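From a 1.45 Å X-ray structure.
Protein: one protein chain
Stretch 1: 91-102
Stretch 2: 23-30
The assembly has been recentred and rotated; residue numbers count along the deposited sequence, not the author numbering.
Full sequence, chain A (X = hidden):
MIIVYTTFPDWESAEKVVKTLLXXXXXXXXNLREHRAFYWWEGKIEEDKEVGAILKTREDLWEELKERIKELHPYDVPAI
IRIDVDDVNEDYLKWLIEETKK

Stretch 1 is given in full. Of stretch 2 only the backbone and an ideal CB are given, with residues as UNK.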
# COMPACT_ATOMS: atom_id res chain seq x y z
N ASP A 91 -3.63 17.35 11.88
CA ASP A 91 -3.20 16.92 13.22
C ASP A 91 -2.15 15.79 13.13
O ASP A 91 -1.17 15.74 13.88
CB ASP A 91 -4.38 16.52 14.13
CG ASP A 91 -5.40 15.61 13.44
OD1 ASP A 91 -5.81 15.86 12.27
OD2 ASP A 91 -5.89 14.61 14.03
N TYR A 92 -2.35 14.88 12.18
CA TYR A 92 -1.38 13.83 11.98
C TYR A 92 -0.06 14.38 11.43
O TYR A 92 1.02 14.00 11.87
CB TYR A 92 -1.94 12.74 11.07
CG TYR A 92 -0.98 11.60 10.94
CD1 TYR A 92 -0.91 10.63 11.91
CD2 TYR A 92 -0.09 11.52 9.87
CE1 TYR A 92 -0.00 9.59 11.80
CE2 TYR A 92 0.82 10.50 9.77
CZ TYR A 92 0.83 9.53 10.72
OH TYR A 92 1.75 8.50 10.62
N LEU A 93 -0.16 15.25 10.43
CA LEU A 93 1.02 15.83 9.85
C LEU A 93 1.84 16.57 10.91
O LEU A 93 3.05 16.43 10.96
CB LEU A 93 0.66 16.77 8.70
CG LEU A 93 1.84 17.37 7.95
CD1 LEU A 93 2.75 16.30 7.34
CD2 LEU A 93 1.22 18.26 6.90
N LYS A 94 1.17 17.30 11.78
CA LYS A 94 1.88 18.03 12.85
C LYS A 94 2.62 17.08 13.78
O LYS A 94 3.77 17.32 14.16
CB LYS A 94 0.90 18.90 13.64
CG LYS A 94 1.56 19.76 14.69
CD LYS A 94 2.61 20.67 14.06
CE LYS A 94 2.98 21.84 14.97
NZ LYS A 94 2.09 23.00 14.73
N TRP A 95 1.96 15.98 14.13
CA TRP A 95 2.58 14.96 14.96
C TRP A 95 3.80 14.36 14.26
O TRP A 95 4.83 14.21 14.84
CB TRP A 95 1.54 13.86 15.28
CG TRP A 95 2.13 12.69 16.00
CD1 TRP A 95 2.41 12.60 17.33
CD2 TRP A 95 2.55 11.46 15.42
NE1 TRP A 95 2.98 11.38 17.62
CE2 TRP A 95 3.06 10.65 16.46
CE3 TRP A 95 2.55 10.94 14.12
CZ2 TRP A 95 3.57 9.38 16.23
CZ3 TRP A 95 3.04 9.67 13.91
CH2 TRP A 95 3.55 8.92 14.94
N LEU A 96 3.66 14.03 12.99
CA LEU A 96 4.77 13.43 12.27
C LEU A 96 5.98 14.37 12.21
O LEU A 96 7.12 13.94 12.34
CB LEU A 96 4.29 13.04 10.86
CG LEU A 96 5.32 12.57 9.85
CD1 LEU A 96 4.67 11.53 8.95
CD2 LEU A 96 5.92 13.69 9.02
N ILE A 97 5.72 15.67 11.99
CA ILE A 97 6.81 16.66 11.99
C ILE A 97 7.46 16.75 13.38
O ILE A 97 8.68 16.78 13.53
CB ILE A 97 6.27 18.01 11.52
CG1 ILE A 97 5.90 17.95 10.04
CG2 ILE A 97 7.30 19.14 11.77
CD1 ILE A 97 5.06 19.14 9.56
N GLU A 98 6.63 16.75 14.41
CA GLU A 98 7.13 16.83 15.78
C GLU A 98 8.03 15.65 16.11
O GLU A 98 9.02 15.81 16.82
CB GLU A 98 5.99 16.91 16.77
CG GLU A 98 5.33 18.28 16.74
CD GLU A 98 4.01 18.35 17.47
OE1 GLU A 98 3.46 19.47 17.51
OE2 GLU A 98 3.54 17.31 17.99
N GLU A 99 7.69 14.48 15.57
CA GLU A 99 8.40 13.24 15.93
C GLU A 99 9.62 12.95 15.07
O GLU A 99 10.35 12.00 15.35
CB GLU A 99 7.43 12.06 15.86
CG GLU A 99 6.27 12.12 16.86
CD GLU A 99 6.65 12.04 18.35
OE1 GLU A 99 5.70 12.15 19.16
OE2 GLU A 99 7.84 11.89 18.77
N THR A 100 9.89 13.76 14.06
CA THR A 100 11.04 13.51 13.21
C THR A 100 12.13 14.57 13.45
O THR A 100 11.84 15.67 13.94
CB THR A 100 10.63 13.44 11.73
OG1 THR A 100 9.71 14.48 11.39
CG2 THR A 100 9.88 12.11 11.48
N LYS A 101 13.35 14.24 13.07
CA LYS A 101 14.53 15.00 13.46
C LYS A 101 14.54 16.38 12.82
O LYS A 101 13.98 16.60 11.75
CB LYS A 101 15.81 14.24 13.13
CG LYS A 101 16.12 14.16 11.66
CD LYS A 101 17.40 13.37 11.38
CE LYS A 101 18.67 14.17 11.59
NZ LYS A 101 19.92 13.38 11.31
N LYS A 102 15.19 17.31 13.52
CA LYS A 102 15.24 18.70 13.09
C LYS A 102 16.64 19.22 12.98
O LYS A 102 17.43 18.63 12.23
CB LYS A 102 14.41 19.56 14.04
CG LYS A 102 12.95 19.23 13.96
CD LYS A 102 12.14 19.69 15.14
CE LYS A 102 10.73 19.13 14.98
NZ LYS A 102 10.74 17.70 15.34
OXT LYS A 102 16.93 20.25 13.60
N UNK A 23 14.89 5.52 16.26
CA UNK A 23 15.88 6.09 17.20
C UNK A 23 16.63 7.26 16.57
O UNK A 23 16.96 8.23 17.27
CB UNK A 23 16.88 5.02 17.64
N UNK A 24 16.90 7.18 15.26
CA UNK A 24 17.59 8.22 14.51
C UNK A 24 16.67 9.31 14.06
O UNK A 24 17.10 10.25 13.40
CB UNK A 24 18.30 7.62 13.29
N UNK A 25 15.38 9.17 14.39
CA UNK A 25 14.34 10.16 14.16
C UNK A 25 14.15 10.45 12.65
O UNK A 25 13.71 11.51 12.23
CB UNK A 25 14.68 11.45 14.91
N UNK A 26 14.40 9.41 11.85
CA UNK A 26 14.28 9.52 10.40
C UNK A 26 12.89 9.19 9.87
O UNK A 26 12.60 9.52 8.73
CB UNK A 26 15.30 8.60 9.73
N UNK A 27 12.11 8.50 10.70
CA UNK A 27 10.71 8.17 10.41
C UNK A 27 9.89 8.44 11.64
O UNK A 27 10.41 8.36 12.74
CB UNK A 27 10.55 6.71 9.96
N UNK A 28 8.61 8.74 11.43
CA UNK A 28 7.68 8.88 12.55
C UNK A 28 7.00 7.58 12.93
O UNK A 28 6.59 7.40 14.08
CB UNK A 28 6.61 9.93 12.21
N UNK A 29 6.84 6.69 11.96
CA UNK A 29 6.21 5.42 12.25
C UNK A 29 6.39 4.46 11.11
O UNK A 29 6.76 4.83 10.00
CB UNK A 29 4.72 5.61 12.55
N UNK A 30 6.20 3.18 11.44
CA UNK A 30 6.28 2.07 10.51
C UNK A 30 5.09 1.13 10.72
O UNK A 30 4.63 0.96 11.84
CB UNK A 30 7.60 1.32 10.68

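Position 23 has helical backbone angles (phi -59°, psi -36°), and its ideal CB has no atom of stretch 1 within 5.5 Å. Stretch 1 therefore sets no requirement, and most helix-compatible residues would suit. The deposited residue is Lys-23, whose side chain comes no nearer to stretch 1 than Lys-23 CB to Glu-99 O, 9.8 Å.

Position 24 points its CA-to-CB bond sideways, again with nothing within 5.5 Å, so the side chain is nearly unconstrained. The backbone does more: the carbonyl O of position 24 lies 3.7 Å from Lys-101 CD. The residue is Glu-24, and a water links the two stretches here, donating to Glu-24 O (2.7 Å) and accepting from Lys-101 NZ (2.9 Å).

Position 25 is the most informative. Its phi is positive (62°, psi 31°), in a Schellman motif after the helix, a conformation that glycine or asparagine adopts easily and that beta-branched residues resist. Yet CA-to-CB points toward stretch 1, and the ideal CB sits 3.5 Å from Lys-101 CB, a tight fit. Beyond it, Glu-99 offers a carboxylate and its carbonyl O, both acceptors. Glycine would satisfy the backbone, but a long donor, lysine or arginine, could also exploit the acceptors. The residue is Arg-25. With chi1 and chi2 both m and chi3 t, its side chain brings NH1 within 2.7 Å of Glu-99 OE2, a salt bridge with a 168° hydrogen bond near the guanidinium plane; NH1 also donates to Glu-99 O at 2.8 Å (164°). The backbone adds a hydrogen bond independent of side chain, Lys-101 N to Arg-25 O (2.9 Å, 152°), and Thr-100 CA makes a CA-H...O contact with Arg-25 O at 3.5 Å.

At position 26 CA-to-CB points away, and the nearest atom to the ideal CB is Lys-101 CD, at 5.5 Å. A long apolar side chain could turn back onto that aliphatic segment, whereas a short one would miss it. The residue is Leu-26; its CD2 reaches 3.6 Å from Lys-101 CD.

Position 27 also points away, and no atom of stretch 1 approaches its ideal CB, so the choice is open; the extended angles (-135°/153°) would accept a beta-branched residue. It is Ile-27. A water oxygen lies 2.6 Å from Ile-27 O and 2.7 Å from Glu-99 O, placing it between the two stretches.

Position 28 aims directly at stretch 1, its ideal CB lying 3.8 Å from Leu-96 CG and 4.0 Å from both Trp-95 CZ3 and Thr-100 CG2. With three groups already at contact distance, a small side chain is favoured: alanine, perhaps serine or glycine. Ala-28 is found, its methyl packing against Leu-96 and the Trp-95 ring.

Position 29 also points toward stretch 1, with Trp-95 CH2 4.2 Å and Tyr-92 OH 4.6 Å from the ideal CB. Serine, cysteine or another compact residue would suit. In Cys-29 (chi1 p), SG lies 3.2 Å from Tyr-92 OH, while CB meets the edge of the Trp-95 ring.

Position 30, in the strand, is out of reach and unconstrained by stretch 1; it is Ala-30.

Stretch 2, residues 23-30: KERLIACA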
# COMPACT_ATOMS: atom_id res chain seq x y z
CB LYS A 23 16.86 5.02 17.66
CG LYS A 23 16.20 4.04 18.65
CD LYS A 23 17.16 3.09 19.32
CE LYS A 23 18.17 2.47 18.38
NZ LYS A 23 18.80 1.26 18.99
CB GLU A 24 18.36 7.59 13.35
CG GLU A 24 19.52 6.77 13.87
CD GLU A 24 20.33 6.09 12.81
OE1 GLU A 24 21.09 5.17 13.17
OE2 GLU A 24 20.21 6.47 11.64
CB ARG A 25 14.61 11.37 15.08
CG ARG A 25 14.33 11.00 16.58
CD ARG A 25 12.93 11.20 16.95
NE ARG A 25 12.57 10.90 18.34
CZ ARG A 25 11.34 11.03 18.84
NH1 ARG A 25 10.36 11.41 18.06
NH2 ARG A 25 11.07 10.74 20.12
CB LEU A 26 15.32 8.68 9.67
CG LEU A 26 16.73 9.22 9.85
CD1 LEU A 26 17.74 8.22 9.31
CD2 LEU A 26 16.89 10.56 9.16
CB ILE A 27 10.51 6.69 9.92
CG1 ILE A 27 10.81 5.66 11.01
CG2 ILE A 27 11.33 6.44 8.67
CD1 ILE A 27 10.55 4.22 10.56
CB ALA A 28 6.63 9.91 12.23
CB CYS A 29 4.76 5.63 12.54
SG CYS A 29 3.94 6.21 11.17
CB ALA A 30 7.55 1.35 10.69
O HOH W 1 19.66 10.90 12.77
O HOH W 2 11.15 9.44 14.94
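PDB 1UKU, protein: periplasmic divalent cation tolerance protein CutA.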